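PDB 6GNE: probable starch synthase 4, chloroplastic/amyloplastic from Arabidopsis thaliana, which belongs to the starch synthase family of GT-B-fold glycosyltransferases and holds ADP and glycans in this model. Local coordinates for residues V61-L67 with I84-V89; A153-D158 with I221-I225; L326-A330 with A446-N452. All blocks are in the same frame, centred on the assembly; numbering follows the deposited sequence.

Contact 1: residues V61-L67 with I84-V89; sequences VRDLRAL and IWIGTV
Strand 84-89 pairs antiparallel with 61-67; the axes of 64-67 and 84-89 cross at 152°, 4.7 Å apart. Hydrogen-bonded pairs are Arg62 with Thr88 (N to O 3.0 Å both ways) and Arg65 with Ile86 (Arg65 N to Ile86 O 3.0 Å, Ile86 N to Arg65 O 2.9 Å). Between them the register slips by one, a beta bulge. The chain turns a corner at Asp63 (phi/psi 47/46), between strands 61-62 and 64-67. Gly87 CA packs 3.3 Å from Arg62 O. A side chain on Gly87 would crowd Val61. Leu67 N bonds Ile84 O (2.8 Å). On one face Ala66 CB sits over the Trp85 ring (chi1 m, chi2 67°), 3.9 Å from its six-membered-ring centroid, a CH-pi contact. Leu64 CG fills the space beside it, 3.7 Å from Trp85 CE3. Leu67 CD1 meets Ile86 CG2 (3.9 Å). Strands 64-75 and 78-89 form a hairpin; strand 61-62 joins 78-89 beyond the bulge. Strand 92-100 flanks 78-89: Phe96 and Val94 bond Trp85 and Gly87, and Glu98 takes Trp85 NE1.

Contact 2: residues A153-D158 with I221-I225; sequences APLYWD and IFSNI. With GLC (alpha-D-glucopyranose), chain D; GLC (alpha-D-glucopyranose), chain B.
This contact forms a glycan pocket in the N-terminal, starch synthase catalytic part of the GT-B fold. Residues 153-158 lie on helix 152-160, which widens to a pi-type turn at 156-158. Residues 221-222 end helix 215-222. Ser223 leaves helical geometry at phi/psi -93/150, and the chain runs on into strand 225-228. The nearest CA atoms are those of Ala153 and Phe222, 5.4 Å apart.

Phe222 is a knob in a hole made by Ala153, Pro154, Trp157 and Asp158. Its chi1 is m and its chi2 is -92°. Ala153 CB packs on Phe222 CB at 3.7 Å. Pro154 CB lies over the ring face, 4.2 Å from the Phe222 ring centroid, a CH-pi contact. Trp157 CD1 is 4.1 Å from Phe222 CB. With chi1 m and chi2 118°, the rotamer brings Trp157 NE1 to 2.9 Å from Phe222 O, a weak, bent hydrogen bond. Ala153 CB also touches Ser223 OG at 3.6 Å; that hydroxyl bonds Ala219 O.

Two alpha-D-glucopyranose units, of chains B and D, occupy the pocket. The chain B unit lies over one face of the Trp157 ring, with its O5 3.2 Å from Trp157 CZ3. Such sugar-on-indole packing is common in carbohydrate sites. Asn224 presents OD1 to the Trp157 edge, 3.4 Å from Trp157 CZ2, and to Ile170 N on strand 169-174. Its ND2 gives the chain B unit a weak hydrogen bond, 3.3 Å to O2. The chain D unit comes closest at Phe222, where its O5 lies 3.0 Å from Phe222 CE1.

Contact 3: residues L326-A330 with A446-N452; sequences LIRHA and ADEQGFN
Two helices meet here at a signed angle of -54°, with short-segment axes 10.5 Å apart at closest approach. Residues 326-330 lie within helix 324-336. Residues 446-452 run from a loop into the start of helix 448-464. The closest CA atoms are Leu326 and Glu448, 6.6 Å apart. Asp447 is the N-cap, with phi/psi -140/172 and chi1 p. Its OD1 accepts from Gly450 N at 2.9 Å, so the helix start is capped by its own side chain.

Leu326 (m, t) reaches the helix start: its CD2 lies 3.6 Å from Asp447 C and 4.3 Å from Phe451 CB. Its CD1 is 4.5 Å from Ala446 CB. Phe451 (chi1 t, chi2 86°) points toward the first helix, and its CZ packs on Ala330 CB at 3.5 Å. His329 (chi1 173°, chi2 65°) extends between Glu448 and Asn452. Glu448 CG lies over one face of the imidazole, 3.8 Å from the His329 ring centroid, a CH-pi contact. At the ring edge His329 NE2 donates to Asn452 OD1 at 2.6 Å, and Asn452 is turned to it by chi1 m. His329 CD2 also lies 4.0 Å from Phe451 CD2.

Both helices flank the parallel sheet of the C-terminal Rossmann-like domain. Ala330 and Phe451 touch Ile391 of strand 389-392, and Phe451 meets Phe443 with ring planes at about 90°. The contact is therefore apolar where it faces the sheet. Toward its partly exposed side it is joined by one short hydrogen bond, with NE2 protonated and facing the amide oxygen of Asn452.

Overall arrangement
The contacts follow one another along the chain without interleaving. Contacts 1 and 2 belong to the N-terminal half of the GT-B fold and contact 3 to the C-terminal half. Contacts 1 and 2 have centres 29 Å apart and nearest atoms about 15 Å apart. They share one mixed sheet: contact 1 is an antiparallel hairpin in it, while contact 2 leads into its parallel strand 225-228. Contact 3 lies across the chain's centre from both, 46 Å from contact 1 and 43 Å from contact 2 between centres. It packs helices on a separate six-stranded parallel sheet. The three thus sample both domains, and contact 2 holds a bound glycan.

Contact 1: residues V61-L67 with I84-V89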
loop_
_atom_site.group_PDB
_atom_site.type_symbol
_atom_site.label_atom_id
_atom_site.label_comp_id
_atom_site.label_asym_id
_atom_site.label_seq_id
_atom_site.Cartn_x
_atom_site.Cartn_y
_atom_site.Cartn_z
ATOM N N VAL A 61 9.372 -16.369 -6.600
ATOM C CA VAL A 61 10.027 -15.957 -7.820
ATOM C C VAL A 61 10.313 -17.212 -8.595
ATOM O O VAL A 61 11.064 -18.021 -8.138
ATOM C CB VAL A 61 11.328 -15.196 -7.521
ATOM C CG1 VAL A 61 11.983 -14.713 -8.809
ATOM C CG2 VAL A 61 11.062 -13.991 -6.633
ATOM N N ARG A 62 9.721 -17.347 -9.776
ATOM C CA ARG A 62 10.009 -18.436 -10.708
ATOM C C ARG A 62 11.025 -17.995 -11.753
ATOM O O ARG A 62 11.091 -16.807 -12.101
ATOM C CB ARG A 62 8.735 -18.855 -11.448
ATOM C CG ARG A 62 7.511 -19.085 -10.591
ATOM C CD ARG A 62 7.629 -20.319 -9.722
ATOM N NE ARG A 62 6.538 -20.297 -8.759
ATOM C CZ ARG A 62 6.639 -20.257 -7.420
ATOM N NH1 ARG A 62 7.807 -20.274 -6.779
ATOM N NH2 ARG A 62 5.521 -20.217 -6.712
ATOM N N ASP A 63 11.795 -18.951 -12.273
ATOM C CA ASP A 63 12.693 -18.716 -13.401
ATOM C C ASP A 63 13.536 -17.455 -13.251
ATOM O O ASP A 63 13.642 -16.685 -14.169
ATOM C CB ASP A 63 11.904 -18.647 -14.727
ATOM C CG ASP A 63 10.880 -19.737 -14.866
ATOM O OD1 ASP A 63 11.281 -20.879 -15.103
ATOM O OD2 ASP A 63 9.668 -19.444 -14.771
ATOM N N LEU A 64 14.118 -17.245 -12.083
ATOM C CA LEU A 64 14.971 -16.099 -11.837
ATOM C C LEU A 64 16.302 -16.323 -12.485
ATOM O O LEU A 64 16.930 -17.347 -12.234
ATOM C CB LEU A 64 15.174 -15.908 -10.345
ATOM C CG LEU A 64 16.087 -14.778 -9.940
ATOM C CD1 LEU A 64 15.489 -13.484 -10.418
ATOM C CD2 LEU A 64 16.276 -14.779 -8.443
ATOM N N ARG A 65 16.738 -15.384 -13.317
ATOM C CA ARG A 65 18.032 -15.523 -14.010
ATOM C C ARG A 65 18.607 -14.193 -14.361
ATOM O O ARG A 65 17.872 -13.226 -14.570
ATOM C CB ARG A 65 17.976 -16.425 -15.252
ATOM C CG ARG A 65 16.620 -16.477 -15.925
ATOM C CD ARG A 65 16.474 -17.534 -17.026
ATOM N NE ARG A 65 16.011 -16.813 -18.223
ATOM C CZ ARG A 65 16.797 -16.300 -19.187
ATOM N NH1 ARG A 65 18.132 -16.463 -19.181
ATOM N NH2 ARG A 65 16.241 -15.600 -20.177
ATOM N N ALA A 66 19.938 -14.170 -14.368
ATOM C CA ALA A 66 20.712 -12.996 -14.726
ATOM C C ALA A 66 20.936 -13.041 -16.209
ATOM O O ALA A 66 21.404 -14.046 -16.733
ATOM C CB ALA A 66 22.049 -12.967 -13.989
ATOM N N LEU A 67 20.577 -11.954 -16.887
ATOM C CA LEU A 67 20.753 -11.858 -18.319
ATOM C C LEU A 67 22.196 -11.533 -18.611
ATOM O O LEU A 67 22.919 -10.969 -17.776
ATOM C CB LEU A 67 19.843 -10.786 -18.907
ATOM C CG LEU A 67 18.347 -11.076 -18.781
ATOM C CD1 LEU A 67 17.587 -9.906 -19.421
ATOM C CD2 LEU A 67 17.945 -12.442 -19.373
ATOM N N ILE A 84 20.975 -7.104 -15.189
ATOM C CA ILE A 84 19.529 -7.244 -15.321
ATOM C C ILE A 84 19.124 -8.693 -15.015
ATOM O O ILE A 84 19.734 -9.652 -15.538
ATOM C CB ILE A 84 19.060 -6.848 -16.736
ATOM C CG1 ILE A 84 19.594 -5.452 -17.104
ATOM C CG2 ILE A 84 17.540 -6.872 -16.848
ATOM C CD1 ILE A 84 19.365 -4.382 -16.048
ATOM N N TRP A 85 18.104 -8.837 -14.159
ATOM C CA TRP A 85 17.547 -10.144 -13.834
ATOM C C TRP A 85 16.113 -10.197 -14.320
ATOM O O TRP A 85 15.446 -9.171 -14.312
ATOM C CB TRP A 85 17.573 -10.380 -12.327
ATOM C CG TRP A 85 18.925 -10.431 -11.710
ATOM C CD1 TRP A 85 19.815 -9.402 -11.597
ATOM C CD2 TRP A 85 19.551 -11.568 -11.115
ATOM N NE1 TRP A 85 20.948 -9.824 -10.976
ATOM C CE2 TRP A 85 20.814 -11.151 -10.662
ATOM C CE3 TRP A 85 19.157 -12.889 -10.896
ATOM C CZ2 TRP A 85 21.703 -12.020 -10.018
ATOM C CZ3 TRP A 85 20.018 -13.733 -10.263
ATOM C CH2 TRP A 85 21.294 -13.301 -9.846
ATOM N N ILE A 86 15.635 -11.382 -14.719
ATOM C CA ILE A 86 14.191 -11.556 -14.953
ATOM C C ILE A 86 13.658 -12.724 -14.189
ATOM O O ILE A 86 14.371 -13.650 -13.893
ATOM C CB ILE A 86 13.776 -11.712 -16.451
ATOM C CG1 ILE A 86 14.162 -13.077 -17.026
ATOM C CG2 ILE A 86 14.386 -10.604 -17.292
ATOM C CD1 ILE A 86 13.976 -13.207 -18.534
ATOM N N GLY A 87 12.372 -12.670 -13.927
ATOM C CA GLY A 87 11.689 -13.699 -13.195
ATOM C C GLY A 87 10.218 -13.477 -13.326
ATOM O O GLY A 87 9.780 -12.464 -13.865
ATOM N N THR A 88 9.446 -14.418 -12.828
ATOM C CA THR A 88 8.003 -14.323 -12.913
ATOM C C THR A 88 7.478 -14.388 -11.498
ATOM O O THR A 88 7.818 -15.299 -10.739
ATOM C CB THR A 88 7.435 -15.430 -13.793
ATOM O OG1 THR A 88 8.025 -15.329 -15.105
ATOM C CG2 THR A 88 5.931 -15.293 -13.929
ATOM N N VAL A 89 6.715 -13.358 -11.137
ATOM C CA VAL A 89 6.190 -13.204 -9.803
ATOM C C VAL A 89 4.678 -13.148 -9.954
ATOM O O VAL A 89 4.105 -12.167 -10.474
ATOM C CB VAL A 89 6.710 -11.926 -9.115
ATOM C CG1 VAL A 89 6.124 -11.801 -7.711
ATOM C CG2 VAL A 89 8.233 -11.925 -9.085
HETATM O O HOH W 1 22.833 -8.258 -17.121
#

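Contact 2: residues A153-D158 with I221-I225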
loop_
_atom_site.group_PDB
_atom_site.type_symbol
_atom_site.label_atom_id
_atom_site.label_comp_id
_atom_site.label_asym_id
_atom_site.label_seq_id
_atom_site.Cartn_x
_atom_site.Cartn_y
_atom_site.Cartn_z
ATOM N N ALA A 153 8.882 10.631 -14.717
ATOM C CA ALA A 153 8.106 11.569 -15.548
ATOM C C ALA A 153 8.956 12.658 -16.224
ATOM O O ALA A 153 8.949 12.739 -17.442
ATOM C CB ALA A 153 6.948 12.185 -14.756
ATOM N N PRO A 154 9.698 13.473 -15.450
ATOM C CA PRO A 154 10.570 14.460 -16.110
ATOM C C PRO A 154 11.723 13.833 -16.908
ATOM O O PRO A 154 12.045 14.348 -17.989
ATOM C CB PRO A 154 11.110 15.307 -14.953
ATOM C CG PRO A 154 10.948 14.439 -13.734
ATOM C CD PRO A 154 9.723 13.622 -13.983
ATOM N N LEU A 155 12.318 12.749 -16.406
ATOM C CA LEU A 155 13.328 12.000 -17.155
ATOM C C LEU A 155 12.834 11.565 -18.531
ATOM O O LEU A 155 13.510 11.820 -19.555
ATOM C CB LEU A 155 13.836 10.794 -16.364
ATOM C CG LEU A 155 14.838 11.133 -15.241
ATOM C CD1 LEU A 155 15.090 9.960 -14.311
ATOM C CD2 LEU A 155 16.157 11.606 -15.814
ATOM N N TYR A 156 11.643 10.968 -18.569
ATOM C CA TYR A 156 11.074 10.490 -19.833
ATOM C C TYR A 156 10.964 11.607 -20.864
ATOM O O TYR A 156 11.418 11.444 -21.990
ATOM C CB TYR A 156 9.701 9.849 -19.619
ATOM C CG TYR A 156 9.096 9.287 -20.887
ATOM C CD1 TYR A 156 9.590 8.129 -21.449
ATOM C CD2 TYR A 156 8.034 9.919 -21.524
ATOM C CE1 TYR A 156 9.029 7.599 -22.607
ATOM C CE2 TYR A 156 7.459 9.401 -22.676
ATOM C CZ TYR A 156 7.957 8.244 -23.213
ATOM O OH TYR A 156 7.412 7.724 -24.361
ATOM N N TRP A 157 10.378 12.737 -20.459
ATOM C CA TRP A 157 10.123 13.840 -21.383
ATOM C C TRP A 157 11.396 14.600 -21.773
ATOM O O TRP A 157 11.562 14.962 -22.927
ATOM C CB TRP A 157 9.044 14.785 -20.826
ATOM C CG TRP A 157 7.710 14.109 -20.765
ATOM C CD1 TRP A 157 6.984 13.865 -19.663
ATOM C CD2 TRP A 157 6.965 13.554 -21.866
ATOM N NE1 TRP A 157 5.826 13.187 -19.989
ATOM C CE2 TRP A 157 5.800 12.977 -21.336
ATOM C CE3 TRP A 157 7.169 13.508 -23.257
ATOM C CZ2 TRP A 157 4.830 12.355 -22.134
ATOM C CZ3 TRP A 157 6.206 12.884 -24.058
ATOM C CH2 TRP A 157 5.045 12.324 -23.485
ATOM N N ASP A 158 12.297 14.803 -20.822
ATOM C CA ASP A 158 13.513 15.569 -21.071
ATOM C C ASP A 158 14.609 14.760 -21.763
ATOM O O ASP A 158 15.297 15.292 -22.619
ATOM C CB ASP A 158 13.984 16.236 -19.768
ATOM C CG ASP A 158 13.052 17.379 -19.308
ATOM O OD1 ASP A 158 11.952 17.614 -19.888
ATOM O OD2 ASP A 158 13.439 18.058 -18.328
ATOM N N ILE A 221 3.182 17.376 -12.479
ATOM C CA ILE A 221 3.288 18.272 -13.633
ATOM C C ILE A 221 3.555 17.531 -14.940
ATOM O O ILE A 221 2.877 17.716 -15.923
ATOM C CB ILE A 221 4.324 19.372 -13.344
ATOM C CG1 ILE A 221 3.758 20.271 -12.211
ATOM C CG2 ILE A 221 4.613 20.223 -14.582
ATOM C CD1 ILE A 221 4.793 21.121 -11.541
ATOM N N PHE A 222 4.535 16.654 -14.923
ATOM C CA PHE A 222 4.995 15.965 -16.141
ATOM C C PHE A 222 4.213 14.722 -16.570
ATOM O O PHE A 222 4.479 14.190 -17.624
ATOM C CB PHE A 222 6.498 15.644 -16.014
ATOM C CG PHE A 222 7.366 16.850 -16.149
ATOM C CD1 PHE A 222 7.853 17.203 -17.394
ATOM C CD2 PHE A 222 7.684 17.662 -15.060
ATOM C CE1 PHE A 222 8.658 18.328 -17.560
ATOM C CE2 PHE A 222 8.449 18.808 -15.228
ATOM C CZ PHE A 222 8.944 19.128 -16.481
ATOM N N SER A 223 3.264 14.243 -15.781
ATOM C CA SER A 223 2.557 13.015 -16.117
ATOM C C SER A 223 1.302 13.355 -16.870
ATOM O O SER A 223 0.726 14.386 -16.637
ATOM C CB SER A 223 2.236 12.232 -14.856
ATOM O OG SER A 223 3.437 11.903 -14.167
ATOM N N ASN A 224 0.877 12.470 -17.755
ATOM C CA ASN A 224 -0.381 12.640 -18.492
ATOM C C ASN A 224 -1.608 12.230 -17.668
ATOM O O ASN A 224 -2.733 12.671 -17.969
ATOM C CB ASN A 224 -0.345 11.803 -19.778
ATOM C CG ASN A 224 0.825 12.156 -20.649
ATOM O OD1 ASN A 224 1.814 11.397 -20.785
ATOM N ND2 ASN A 224 0.756 13.337 -21.204
ATOM N N ILE A 225 -1.382 11.360 -16.665
ATOM C CA ILE A 225 -2.425 10.865 -15.778
ATOM C C ILE A 225 -1.853 10.874 -14.373
ATOM O O ILE A 225 -0.760 10.349 -14.154
ATOM C CB ILE A 225 -2.858 9.396 -16.128
ATOM C CG1 ILE A 225 -3.297 9.255 -17.594
ATOM C CG2 ILE A 225 -4.001 8.924 -15.241
ATOM C CD1 ILE A 225 -3.259 7.819 -18.100
HETATM C C1 GLC D . 5.664 17.994 -20.070
HETATM C C2 GLC D . 4.665 18.636 -19.100
HETATM C C3 GLC D . 4.674 20.159 -19.207
HETATM C C4 GLC D . 6.124 20.613 -19.004
HETATM C C5 GLC D . 6.933 20.048 -20.188
HETATM C C6 GLC D . 8.377 20.547 -20.287
HETATM O O2 GLC D . 3.342 18.156 -19.314
HETATM O O3 GLC D . 3.804 20.770 -18.243
HETATM O O4 GLC D . 6.249 22.036 -18.818
HETATM O O5 GLC D . 6.944 18.621 -20.044
HETATM O O6 GLC D . 9.225 19.596 -20.961
HETATM C C1 GLC B . 3.605 15.851 -24.394
HETATM C C2 GLC B . 2.892 15.762 -23.048
HETATM C C3 GLC B . 3.364 16.879 -22.115
HETATM C C4 GLC B . 4.881 16.947 -22.058
HETATM C C5 GLC B . 5.519 17.006 -23.439
HETATM C C6 GLC B . 7.053 17.001 -23.353
HETATM O O1 GLC B . 3.123 17.007 -25.106
HETATM O O2 GLC B . 1.483 15.855 -23.288
HETATM O O3 GLC B . 2.895 16.695 -20.780
HETATM O O4 GLC B . 5.224 18.149 -21.402
HETATM O O5 GLC B . 5.034 15.901 -24.217
HETATM O O6 GLC B . 7.621 18.245 -23.798
#

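Contact 3: residues L326-A330 with A446-N452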
loop_
_atom_site.group_PDB
_atom_site.type_symbol
_atom_site.label_atom_id
_atom_site.label_comp_id
_atom_site.label_asym_id
_atom_site.label_seq_id
_atom_site.Cartn_x
_atom_site.Cartn_y
_atom_site.Cartn_z
ATOM N N LEU A 326 -4.564 5.626 19.924
ATOM C CA LEU A 326 -5.835 4.906 19.882
ATOM C C LEU A 326 -5.680 3.393 19.857
ATOM O O LEU A 326 -6.483 2.695 20.450
ATOM C CB LEU A 326 -6.703 5.361 18.694
ATOM C CG LEU A 326 -7.147 6.815 18.800
ATOM C CD1 LEU A 326 -7.850 7.215 17.519
ATOM C CD2 LEU A 326 -8.031 7.032 20.057
ATOM N N ILE A 327 -4.652 2.891 19.186
ATOM C CA ILE A 327 -4.363 1.471 19.201
ATOM C C ILE A 327 -3.977 1.038 20.619
ATOM O O ILE A 327 -4.501 0.050 21.131
ATOM C CB ILE A 327 -3.260 1.101 18.216
ATOM C CG1 ILE A 327 -3.784 1.303 16.783
ATOM C CG2 ILE A 327 -2.850 -0.344 18.376
ATOM C CD1 ILE A 327 -2.733 1.262 15.693
ATOM N N ARG A 328 -3.063 1.781 21.240
ATOM C CA ARG A 328 -2.727 1.571 22.637
ATOM C C ARG A 328 -3.980 1.525 23.531
ATOM O O ARG A 328 -4.131 0.585 24.312
ATOM C CB ARG A 328 -1.809 2.661 23.123
ATOM C CG ARG A 328 -1.321 2.475 24.549
ATOM C CD ARG A 328 -0.726 3.726 25.132
ATOM N NE ARG A 328 0.248 3.356 26.162
ATOM C CZ ARG A 328 -0.041 3.058 27.440
ATOM N NH1 ARG A 328 0.947 2.744 28.286
ATOM N NH2 ARG A 328 -1.304 3.056 27.888
ATOM N N HIS A 329 -4.861 2.516 23.401
ATOM C CA HIS A 329 -6.083 2.576 24.189
ATOM C C HIS A 329 -6.963 1.373 23.957
ATOM O O HIS A 329 -7.526 0.817 24.883
ATOM C CB HIS A 329 -6.886 3.848 23.904
ATOM C CG HIS A 329 -8.233 3.868 24.563
ATOM N ND1 HIS A 329 -8.385 3.886 25.927
ATOM C CD2 HIS A 329 -9.489 3.842 24.046
ATOM C CE1 HIS A 329 -9.675 3.893 26.226
ATOM N NE2 HIS A 329 -10.370 3.870 25.102
ATOM N N ALA A 330 -7.088 0.973 22.704
ATOM C CA ALA A 330 -7.947 -0.144 22.307
ATOM C C ALA A 330 -7.542 -1.460 22.946
ATOM O O ALA A 330 -8.399 -2.299 23.171
ATOM C CB ALA A 330 -7.944 -0.293 20.793
ATOM N N ALA A 446 -10.817 11.719 16.489
ATOM C CA ALA A 446 -9.658 10.912 16.819
ATOM C C ALA A 446 -9.306 10.964 18.304
ATOM O O ALA A 446 -8.220 11.360 18.665
ATOM C CB ALA A 446 -8.490 11.386 15.987
ATOM N N ASP A 447 -10.237 10.567 19.163
ATOM C CA ASP A 447 -10.017 10.524 20.615
ATOM C C ASP A 447 -10.657 9.259 21.247
ATOM O O ASP A 447 -11.384 8.500 20.560
ATOM C CB ASP A 447 -10.482 11.828 21.283
ATOM C CG ASP A 447 -11.986 12.100 21.133
ATOM O OD1 ASP A 447 -12.770 11.217 20.736
ATOM O OD2 ASP A 447 -12.405 13.246 21.429
ATOM N N GLU A 448 -10.383 9.026 22.526
ATOM C CA GLU A 448 -10.830 7.804 23.173
ATOM C C GLU A 448 -12.352 7.734 23.256
ATOM O O GLU A 448 -12.959 6.707 23.040
ATOM C CB GLU A 448 -10.209 7.666 24.551
ATOM C CG GLU A 448 -8.689 7.543 24.526
ATOM C CD GLU A 448 -8.080 7.276 25.893
ATOM O OE1 GLU A 448 -8.812 7.191 26.963
ATOM O OE2 GLU A 448 -6.832 7.161 25.858
ATOM N N GLN A 449 -12.964 8.863 23.529
ATOM C CA GLN A 449 -14.412 8.969 23.570
ATOM C C GLN A 449 -15.053 8.466 22.240
ATOM O O GLN A 449 -15.936 7.612 22.253
ATOM C CB GLN A 449 -14.793 10.426 23.846
ATOM C CG GLN A 449 -16.054 10.652 24.640
ATOM C CD GLN A 449 -17.040 11.603 23.921
ATOM O OE1 GLN A 449 -17.216 12.793 24.290
ATOM N NE2 GLN A 449 -17.680 11.073 22.872
ATOM N N GLY A 450 -14.579 8.974 21.099
ATOM C CA GLY A 450 -15.112 8.582 19.815
ATOM C C GLY A 450 -14.923 7.101 19.562
ATOM O O GLY A 450 -15.881 6.393 19.201
ATOM N N PHE A 451 -13.690 6.636 19.768
ATOM C CA PHE A 451 -13.360 5.241 19.569
ATOM C C PHE A 451 -14.204 4.334 20.474
ATOM O O PHE A 451 -14.730 3.308 20.007
ATOM C CB PHE A 451 -11.822 4.999 19.761
ATOM C CG PHE A 451 -11.404 3.562 19.578
ATOM C CD1 PHE A 451 -11.125 3.076 18.326
ATOM C CD2 PHE A 451 -11.378 2.674 20.663
ATOM C CE1 PHE A 451 -10.812 1.749 18.106
ATOM C CE2 PHE A 451 -11.058 1.324 20.469
ATOM C CZ PHE A 451 -10.768 0.871 19.167
ATOM N N ASN A 452 -14.328 4.699 21.755
ATOM C CA ASN A 452 -15.122 3.910 22.749
ATOM C C ASN A 452 -16.547 3.612 22.316
ATOM O O ASN A 452 -17.012 2.490 22.452
ATOM C CB ASN A 452 -15.141 4.572 24.120
ATOM C CG ASN A 452 -13.805 4.443 24.875
ATOM O OD1 ASN A 452 -12.854 3.797 24.420
ATOM N ND2 ASN A 452 -13.716 5.085 26.021
#